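Local structure of exosome complex component Rrp42 (Archaeoglobus fulgidus, 3M7N) at residues D30-V35 against L197-R202; A49-G54 against L149-L154; V60-Q65 against A158-T163; D145-D150 against S186-I191. The protein is a probably non-catalytic subunit of the archaeal exosome, an RNA-degrading complex, and probably helps to shape the active site of its partner Rrp41. One frame throughout, in Å; residues are numbered along the deposited sequence.

Interaction 1 (D30-V35 against L197-R202); sequences DEFRKV and LVDPSR
F32 and R33 meet V198 and D199 at the seam between the two halves of the RNase PH fold. The loop 30-35 leads into strand 35-39 of the first sheet. The segment 197-202 comes off the end of strand 195-198 in the second. D199 sits between F32 and R33 and touches both. Its CG is anti to the backbone N (chi1 -174°), which sets the carboxylate between the F32 ring and R33. D199 CB lies over the centre of the F32 ring, 3.9 Å from the centroid, as a CH-pi contact. The carboxylate runs on across the same ring, and the two planes are only 14° apart, so the flat groups are stacked. V198 CG1 comes to the ring obliquely, 3.3 Å from F32 CE1, which is tight packing. V198 CG2 rests 3.7 Å from D30 CA.

The two oxygens of D199 divide their work. D199 OD1 accepts the backbone N of R33 at 2.9 Å, although the modelled place of this oxygen is less sure. D199 OD2 takes a salt bridge from R33 NH2 at 2.7 Å, on its syn side but 35° out of the carboxylate plane. The R33 chain bends at chi2 and chi3 to bring its guanidinium back to this oxygen. R27 makes a second salt bridge to OD1, so two arginines share the aspartate. S201 stands at the N-cap of the helix that follows. Its CA lies over one face of the R33 guanidinium, offset toward the rim, with R33 NH1 3.7 Å from S201 CA.

Interaction 2 (A49-G54 against L149-L154); sequences ALVKLG and LDASAL
D150 opens the contact on the side of helix 148-161, where its CB meets L53 CD2 at 4.3 Å. Its carboxylate leads elsewhere, to S186 and T188. A151 follows and takes most of the contact on the helix side. Its CB points toward the strand and packs against L53 CD2 at 4.0 Å. L53 CD2 also lies 3.8 Å from A151 N. L53 has CG anti to its backbone N (chi1 175°), which sends the side chain from the strand across to the helix. V51 also packs on A151. V51 CG1 approaches A151 CB at 4.1 Å, and V51 CB lies 3.8 Å from A151 O. One turn further on is L154, whose CB meets V51 CG2 at 4.1 Å. V51 thus puts one methyl on A151 and the other on L154. An alanine in place of V51 would probably leave a gap beside A151 and L154 and let this part of the helix settle less firmly on the strand.

The side-chain contacts are apolar, and the strand methyls also rest on the backbone of A151. The axes of strand 49-53 and helix 149-154 pass 8.0 Å apart and run roughly antiparallel, at 147°. The small side chain of A151 suits this approach. Strand 47-53 lies between strands 35-39 and 56-67 in the mixed sheet of the first half of the protein. A151 also touches T56 and V58 of strand 56-67. On a different side of the helix, S152 packs on L105 and V109 of helix 100-115, so helix 148-161 is held between that helix and the sheet.

Interaction 3 (V60-Q65 against A158-T163); sequences VGVKMQ and AALMNT
V62 faces A159, L160 and T163, where strand 56-67 of the mixed sheet packs on the last turn of helix 148-161. This is part of the sheet-and-helix core of the first RNase PH domain. V62 can be followed outward. Its CB lies 3.7 Å from T163 OG1. Its CG1 is anti to the backbone N (chi1 180°) and also borders T163 OG1. V62 CG2 lies 3.7 Å from A159 CB and 4.1 Å from L160 CD2, and it too borders T163 OG1. The A159 methyl is shared, since V60 CG1 touches it at 4.0 Å.

T163 presents an oxygen to these methyls, but that oxygen is satisfied within its own segment. T163 OG1 donates to A159 O at 2.8 Å, from above the carbonyl plane. The hydroxyl can therefore lie against valine without lacking a partner. N162 is the first residue to leave the helix, and its ND2 bonds A158 O at 2.7 Å, nearly straight and in its own amide plane. Two side chains thus occupy carbonyls of the final turn. Past V62 along the strand, M64 bends at chi3, and its SD meets the methyl T163 CG2 at 3.8 Å.

Interaction 4 (D145-D150 against S186-I191); sequences DGNLLD and SVTSLI
D150 holds S186 and T188 with its carboxylate at the start of helix 148-161, packed on strand 185-192 of the second sheet. D150 OD2 accepts two hydroxyls. S186 OG donates to D150 OD2 at 2.6 Å, on the anti side but 34° out of the carboxylate plane, and T188 OG1 donates to D150 OD2 at 2.7 Å from above that plane. They reach it from opposite faces, which limits its turning. D150 OD1 takes the backbone N of T188 at 2.7 Å, a weak bond at 129°. T188 OG1 has a second bond, to T213 OG1 on the neighbouring strand 211-216. L149 CD2 lies 3.5 Å from T188 OG1. Water 1 donates to S186 O at 2.7 Å and to D150 O at 3.3 Å, bridging the two backbones.

An alanine in place of D150 would probably leave S186 OG and T188 OG1 without this shared acceptor, with T188 keeping its bond to T213.

S186 O lies only 3.0 Å from D150 OD2, and both are acceptors. This might raise the aspartate's pKa, while donors around it would favour the charged form. The contact reads as a buried carboxylate paid for by two hydroxyls, with a weak backbone N-H beside them.

In the fold
Interactions 2, 3 and 4 all use helix 148-161. Interaction 4 takes its start, interaction 2 its first turns and interaction 3 its end. Interactions 2 and 3 set it on neighbouring strands of the mixed sheet, with centres about 14 Å apart. Interaction 4 sets it on the antiparallel sheet of the second half; it shares L149 and D150 with interaction 2, their centres about 10 Å apart. Interaction 1 lies on the next strand of that sheet, about 7 Å between centres from interaction 4 and about 25 Å from interaction 3. Its segments enclose those of the other three along the chain. Interactions 1 and 4 therefore join the two domains, while 2 and 3 build the first.

Interaction 1 (D30-V35 against L197-R202)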
# COMPACT_ATOMS: atom_id res chain seq x y z
N ASP H 30 9.91 -8.53 40.79
CA ASP H 30 10.83 -9.44 40.12
C ASP H 30 10.17 -10.80 39.94
O ASP H 30 10.86 -11.81 39.72
CB ASP H 30 12.10 -9.55 40.93
CG ASP H 30 11.86 -10.07 42.35
OD1 ASP H 30 10.70 -10.04 42.82
OD2 ASP H 30 12.83 -10.54 42.97
N GLU H 31 8.84 -10.81 39.99
CA GLU H 31 8.06 -12.06 39.95
C GLU H 31 7.32 -12.35 38.62
O GLU H 31 6.43 -11.59 38.23
CB GLU H 31 7.05 -12.07 41.11
CG GLU H 31 6.20 -13.30 41.17
CD GLU H 31 5.19 -13.26 42.31
OE1 GLU H 31 5.18 -12.27 43.07
OE2 GLU H 31 4.40 -14.22 42.42
N PHE H 32 7.66 -13.45 37.96
CA PHE H 32 6.92 -13.93 36.78
C PHE H 32 5.54 -14.46 37.15
O PHE H 32 5.32 -14.95 38.26
CB PHE H 32 7.71 -15.03 36.07
CG PHE H 32 8.63 -14.52 34.99
CD1 PHE H 32 9.81 -13.86 35.32
CD2 PHE H 32 8.31 -14.71 33.64
CE1 PHE H 32 10.66 -13.39 34.33
CE2 PHE H 32 9.16 -14.23 32.64
CZ PHE H 32 10.35 -13.57 32.98
N ARG H 33 4.60 -14.39 36.22
CA ARG H 33 3.34 -15.10 36.41
C ARG H 33 3.58 -16.61 36.27
O ARG H 33 4.67 -17.05 35.90
CB ARG H 33 2.27 -14.69 35.41
CG ARG H 33 1.92 -13.21 35.36
CD ARG H 33 2.54 -12.65 34.12
NE ARG H 33 1.57 -12.23 33.14
CZ ARG H 33 1.83 -11.93 31.87
NH1 ARG H 33 0.84 -11.55 31.08
NH2 ARG H 33 3.06 -12.02 31.37
N LYS H 34 2.55 -17.38 36.57
CA LYS H 34 2.60 -18.81 36.43
C LYS H 34 2.96 -19.14 34.99
O LYS H 34 2.38 -18.59 34.05
CB LYS H 34 1.23 -19.37 36.79
CG LYS H 34 1.09 -20.89 36.76
CD LYS H 34 -0.31 -21.27 37.32
CE LYS H 34 -0.60 -22.77 37.29
NZ LYS H 34 -1.08 -23.22 35.96
N VAL H 35 3.92 -20.03 34.83
CA VAL H 35 4.37 -20.47 33.53
C VAL H 35 3.94 -21.91 33.33
O VAL H 35 3.99 -22.71 34.24
CB VAL H 35 5.88 -20.43 33.45
CG1 VAL H 35 6.36 -21.13 32.21
CG2 VAL H 35 6.37 -19.01 33.50
N LEU H 197 9.43 -3.52 36.22
CA LEU H 197 8.43 -4.54 36.50
C LEU H 197 8.68 -5.71 35.56
O LEU H 197 8.41 -5.64 34.35
CB LEU H 197 6.99 -4.02 36.36
CG LEU H 197 6.47 -2.87 37.23
CD1 LEU H 197 7.10 -1.54 36.79
CD2 LEU H 197 4.93 -2.77 37.18
N VAL H 198 9.25 -6.76 36.14
CA VAL H 198 9.58 -7.98 35.43
C VAL H 198 8.29 -8.63 34.93
O VAL H 198 7.32 -8.69 35.67
CB VAL H 198 10.35 -8.96 36.34
CG1 VAL H 198 10.47 -10.33 35.68
CG2 VAL H 198 11.73 -8.39 36.72
N ASP H 199 8.29 -9.09 33.68
CA ASP H 199 7.15 -9.82 33.13
C ASP H 199 5.87 -8.98 33.14
O ASP H 199 4.88 -9.34 33.77
CB ASP H 199 6.93 -11.13 33.89
CG ASP H 199 5.85 -11.98 33.25
OD1 ASP H 199 5.14 -12.72 33.96
OD2 ASP H 199 5.72 -11.89 32.01
N PRO H 200 5.89 -7.85 32.45
CA PRO H 200 4.71 -6.97 32.47
C PRO H 200 3.48 -7.64 31.84
O PRO H 200 3.56 -8.28 30.78
CB PRO H 200 5.16 -5.78 31.63
CG PRO H 200 6.15 -6.38 30.67
CD PRO H 200 6.91 -7.38 31.50
N SER H 201 2.33 -7.49 32.49
CA SER H 201 1.08 -7.90 31.89
C SER H 201 0.70 -6.87 30.80
O SER H 201 1.30 -5.79 30.71
CB SER H 201 -0.02 -8.01 32.95
OG SER H 201 -0.40 -6.75 33.47
N ARG H 202 -0.30 -7.20 29.99
CA ARG H 202 -0.81 -6.27 29.00
C ARG H 202 -1.35 -5.01 29.69
O ARG H 202 -1.10 -3.89 29.24
CB ARG H 202 -1.85 -6.95 28.10
CG ARG H 202 -2.58 -6.04 27.11
CD ARG H 202 -3.02 -6.84 25.87
NE ARG H 202 -4.13 -6.20 25.15
CZ ARG H 202 -4.81 -6.75 24.14
NH1 ARG H 202 -5.80 -6.08 23.58
NH2 ARG H 202 -4.51 -7.97 23.69

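Interaction 2 (A49-G54 against L149-L154)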
# COMPACT_ATOMS: atom_id res chain seq x y z
N ALA H 49 5.92 -26.64 20.96
CA ALA H 49 5.63 -26.37 22.34
C ALA H 49 4.61 -25.25 22.51
O ALA H 49 4.63 -24.26 21.78
CB ALA H 49 6.92 -26.07 23.13
N LEU H 50 3.71 -25.44 23.45
CA LEU H 50 2.80 -24.38 23.84
C LEU H 50 3.26 -23.86 25.19
O LEU H 50 3.51 -24.62 26.13
CB LEU H 50 1.36 -24.89 23.93
CG LEU H 50 0.34 -23.94 24.57
CD1 LEU H 50 0.00 -22.79 23.63
CD2 LEU H 50 -0.93 -24.70 24.95
N VAL H 51 3.39 -22.54 25.28
CA VAL H 51 3.67 -21.92 26.54
C VAL H 51 2.56 -21.00 27.00
O VAL H 51 2.05 -20.19 26.23
CB VAL H 51 4.97 -21.11 26.47
CG1 VAL H 51 5.06 -20.12 27.67
CG2 VAL H 51 6.14 -22.05 26.40
N LYS H 52 2.20 -21.12 28.27
CA LYS H 52 1.31 -20.16 28.93
C LYS H 52 2.08 -19.39 29.99
O LYS H 52 2.77 -19.97 30.84
CB LYS H 52 0.11 -20.87 29.57
CG LYS H 52 -0.70 -21.70 28.59
CD LYS H 52 -1.82 -22.45 29.29
CE LYS H 52 -2.74 -23.08 28.26
NZ LYS H 52 -3.73 -24.00 28.89
N LEU H 53 1.95 -18.07 29.91
CA LEU H 53 2.63 -17.14 30.78
C LEU H 53 1.55 -16.23 31.30
O LEU H 53 1.19 -15.27 30.64
CB LEU H 53 3.66 -16.33 29.97
CG LEU H 53 4.40 -15.22 30.70
CD1 LEU H 53 4.80 -15.74 32.05
CD2 LEU H 53 5.63 -14.71 29.92
N GLY H 54 1.03 -16.52 32.48
CA GLY H 54 -0.22 -15.92 32.91
C GLY H 54 -1.29 -16.27 31.89
O GLY H 54 -1.45 -17.44 31.54
N LEU H 149 7.14 -11.86 24.15
CA LEU H 149 8.57 -12.05 23.96
C LEU H 149 9.15 -13.19 24.85
O LEU H 149 9.67 -14.19 24.33
CB LEU H 149 9.29 -10.73 24.21
CG LEU H 149 10.80 -10.73 24.09
CD1 LEU H 149 11.22 -11.38 22.79
CD2 LEU H 149 11.30 -9.30 24.20
N ASP H 150 9.05 -13.08 26.17
CA ASP H 150 9.60 -14.14 27.02
C ASP H 150 8.86 -15.47 26.82
O ASP H 150 9.48 -16.52 26.71
CB ASP H 150 9.62 -13.75 28.51
CG ASP H 150 10.53 -12.55 28.79
OD1 ASP H 150 10.35 -11.90 29.84
OD2 ASP H 150 11.42 -12.26 27.96
N ALA H 151 7.54 -15.41 26.75
CA ALA H 151 6.74 -16.60 26.41
C ALA H 151 7.29 -17.30 25.16
O ALA H 151 7.46 -18.53 25.14
CB ALA H 151 5.26 -16.24 26.22
N SER H 152 7.60 -16.53 24.13
CA SER H 152 8.08 -17.11 22.86
C SER H 152 9.45 -17.74 23.00
O SER H 152 9.71 -18.83 22.47
CB SER H 152 8.09 -16.08 21.73
OG SER H 152 6.80 -15.52 21.52
N ALA H 153 10.33 -17.03 23.69
CA ALA H 153 11.68 -17.52 23.93
C ALA H 153 11.62 -18.87 24.63
O ALA H 153 12.34 -19.79 24.28
CB ALA H 153 12.45 -16.53 24.78
N LEU H 154 10.74 -18.97 25.64
CA LEU H 154 10.53 -20.21 26.39
C LEU H 154 9.99 -21.30 25.47
O LEU H 154 10.46 -22.45 25.50
CB LEU H 154 9.52 -19.97 27.51
CG LEU H 154 9.88 -19.91 28.99
CD1 LEU H 154 11.37 -19.74 29.22
CD2 LEU H 154 9.09 -18.81 29.65

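Interaction 3 (V60-Q65 against A158-T163)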
# COMPACT_ATOMS: atom_id res chain seq x y z
N VAL H 60 4.95 -22.59 19.44
CA VAL H 60 6.05 -22.59 18.53
C VAL H 60 6.16 -23.96 17.93
O VAL H 60 6.06 -24.96 18.65
CB VAL H 60 7.38 -22.22 19.25
CG1 VAL H 60 8.58 -22.48 18.35
CG2 VAL H 60 7.34 -20.78 19.72
N GLY H 61 6.37 -24.03 16.62
CA GLY H 61 6.62 -25.30 15.97
C GLY H 61 7.95 -25.27 15.25
O GLY H 61 8.39 -24.22 14.77
N VAL H 62 8.60 -26.41 15.17
CA VAL H 62 9.87 -26.50 14.48
C VAL H 62 9.74 -27.43 13.29
O VAL H 62 9.13 -28.49 13.39
CB VAL H 62 10.99 -27.04 15.41
CG1 VAL H 62 12.31 -27.12 14.64
CG2 VAL H 62 11.13 -26.15 16.63
N LYS H 63 10.32 -27.03 12.16
CA LYS H 63 10.37 -27.87 10.98
C LYS H 63 11.80 -27.98 10.47
O LYS H 63 12.53 -26.99 10.42
CB LYS H 63 9.46 -27.31 9.87
CG LYS H 63 7.98 -27.27 10.22
CD LYS H 63 7.43 -28.67 10.44
CE LYS H 63 7.35 -29.47 9.14
NZ LYS H 63 6.53 -30.70 9.30
N MET H 64 12.19 -29.18 10.07
CA MET H 64 13.53 -29.38 9.54
C MET H 64 13.45 -30.03 8.17
O MET H 64 12.67 -30.97 7.96
CB MET H 64 14.35 -30.27 10.47
CG MET H 64 14.57 -29.68 11.85
SD MET H 64 15.59 -30.76 12.87
CE MET H 64 17.19 -30.51 12.08
N GLN H 65 14.24 -29.53 7.24
CA GLN H 65 14.35 -30.13 5.93
C GLN H 65 15.78 -29.94 5.41
O GLN H 65 16.43 -28.96 5.76
CB GLN H 65 13.31 -29.54 4.97
CG GLN H 65 13.45 -28.05 4.74
CD GLN H 65 12.36 -27.48 3.84
OE1 GLN H 65 11.16 -27.70 4.06
NE2 GLN H 65 12.78 -26.73 2.82
N ALA H 158 11.89 -24.81 24.36
CA ALA H 158 11.18 -26.04 24.68
C ALA H 158 10.92 -26.87 23.41
O ALA H 158 11.10 -28.10 23.41
CB ALA H 158 9.87 -25.73 25.40
N ALA H 159 10.53 -26.20 22.34
CA ALA H 159 10.27 -26.87 21.07
C ALA H 159 11.54 -27.50 20.52
O ALA H 159 11.51 -28.63 20.02
CB ALA H 159 9.69 -25.92 20.06
N LEU H 160 12.65 -26.76 20.59
CA LEU H 160 13.91 -27.28 20.11
C LEU H 160 14.34 -28.51 20.92
O LEU H 160 14.80 -29.50 20.36
CB LEU H 160 14.98 -26.19 20.15
CG LEU H 160 14.82 -25.16 19.03
CD1 LEU H 160 15.70 -23.93 19.28
CD2 LEU H 160 15.10 -25.80 17.65
N MET H 161 14.14 -28.44 22.23
CA MET H 161 14.45 -29.54 23.13
C MET H 161 13.56 -30.77 22.88
O MET H 161 13.93 -31.88 23.26
CB MET H 161 14.32 -29.09 24.58
CG MET H 161 15.39 -28.08 25.00
SD MET H 161 15.06 -27.35 26.61
CE MET H 161 15.39 -28.76 27.69
N ASN H 162 12.40 -30.59 22.26
CA ASN H 162 11.57 -31.75 21.93
C ASN H 162 11.45 -32.01 20.44
O ASN H 162 10.48 -32.60 19.99
CB ASN H 162 10.20 -31.62 22.57
CG ASN H 162 10.27 -31.59 24.09
OD1 ASN H 162 10.00 -32.60 24.75
ND2 ASN H 162 10.62 -30.42 24.66
N THR H 163 12.45 -31.58 19.68
CA THR H 163 12.51 -31.84 18.25
C THR H 163 13.11 -33.20 17.91
O THR H 163 14.01 -33.70 18.58
CB THR H 163 13.29 -30.74 17.53
OG1 THR H 163 12.58 -29.51 17.62
CG2 THR H 163 13.49 -31.09 16.06

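Interaction 4 (D145-D150 against S186-I191)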
# COMPACT_ATOMS: atom_id res chain seq x y z
N ASP H 145 -1.57 -11.40 26.33
CA ASP H 145 -1.81 -10.70 27.59
C ASP H 145 -0.50 -10.15 28.18
O ASP H 145 -0.34 -10.09 29.39
CB ASP H 145 -2.54 -11.59 28.59
CG ASP H 145 -3.33 -10.79 29.61
OD1 ASP H 145 -3.51 -11.26 30.76
OD2 ASP H 145 -3.78 -9.68 29.25
N GLY H 146 0.42 -9.73 27.31
CA GLY H 146 1.68 -9.14 27.75
C GLY H 146 2.85 -10.11 27.65
O GLY H 146 2.70 -11.31 27.85
N ASN H 147 4.02 -9.57 27.32
CA ASN H 147 5.28 -10.31 27.30
C ASN H 147 5.29 -11.59 26.45
O ASN H 147 5.79 -12.63 26.88
CB ASN H 147 5.70 -10.60 28.74
CG ASN H 147 7.17 -10.93 28.88
OD1 ASN H 147 7.61 -11.26 29.97
ND2 ASN H 147 7.92 -10.85 27.79
N LEU H 148 4.73 -11.49 25.25
CA LEU H 148 4.84 -12.54 24.24
C LEU H 148 6.30 -12.87 23.99
O LEU H 148 6.66 -13.99 23.63
CB LEU H 148 4.18 -12.08 22.93
CG LEU H 148 2.69 -12.40 22.81
CD1 LEU H 148 2.06 -11.68 21.66
CD2 LEU H 148 2.52 -13.88 22.66
N LEU H 149 7.14 -11.86 24.15
CA LEU H 149 8.57 -12.05 23.96
C LEU H 149 9.15 -13.19 24.85
O LEU H 149 9.67 -14.19 24.33
CB LEU H 149 9.29 -10.73 24.21
CG LEU H 149 10.80 -10.73 24.09
CD1 LEU H 149 11.22 -11.38 22.79
CD2 LEU H 149 11.30 -9.30 24.20
N ASP H 150 9.05 -13.08 26.17
CA ASP H 150 9.60 -14.14 27.02
C ASP H 150 8.86 -15.47 26.82
O ASP H 150 9.48 -16.52 26.71
CB ASP H 150 9.62 -13.75 28.51
CG ASP H 150 10.53 -12.55 28.79
OD1 ASP H 150 10.35 -11.90 29.84
OD2 ASP H 150 11.42 -12.26 27.96
N SER H 186 15.03 -15.67 28.33
CA SER H 186 14.99 -14.21 28.28
C SER H 186 14.07 -13.66 29.34
O SER H 186 13.02 -14.23 29.62
CB SER H 186 14.55 -13.72 26.89
OG SER H 186 13.13 -13.79 26.75
N VAL H 187 14.47 -12.54 29.94
CA VAL H 187 13.70 -11.87 30.97
C VAL H 187 13.46 -10.43 30.58
O VAL H 187 14.41 -9.65 30.40
CB VAL H 187 14.42 -11.88 32.35
CG1 VAL H 187 13.63 -11.07 33.38
CG2 VAL H 187 14.65 -13.31 32.82
N THR H 188 12.20 -10.05 30.52
CA THR H 188 11.81 -8.76 29.98
C THR H 188 11.13 -7.92 31.02
O THR H 188 10.17 -8.37 31.65
CB THR H 188 10.87 -8.93 28.74
OG1 THR H 188 11.59 -9.56 27.68
CG2 THR H 188 10.30 -7.59 28.29
N SER H 189 11.61 -6.69 31.19
CA SER H 189 10.99 -5.82 32.16
C SER H 189 10.41 -4.55 31.55
O SER H 189 10.98 -3.96 30.62
CB SER H 189 11.98 -5.47 33.29
OG SER H 189 12.48 -6.64 33.91
N LEU H 190 9.27 -4.14 32.07
CA LEU H 190 8.71 -2.84 31.77
C LEU H 190 9.48 -1.80 32.61
O LEU H 190 9.59 -1.94 33.84
CB LEU H 190 7.23 -2.86 32.16
CG LEU H 190 6.21 -1.89 31.57
CD1 LEU H 190 5.17 -1.53 32.62
CD2 LEU H 190 6.87 -0.67 31.02
N ILE H 191 10.02 -0.76 31.98
CA ILE H 191 10.68 0.30 32.74
C ILE H 191 9.77 1.51 32.88
O ILE H 191 9.39 2.13 31.89
CB ILE H 191 12.01 0.74 32.09
CG1 ILE H 191 12.86 -0.48 31.71
CG2 ILE H 191 12.76 1.68 33.00
CD1 ILE H 191 13.23 -1.38 32.88
O HOH W 1 12.28 -16.55 28.46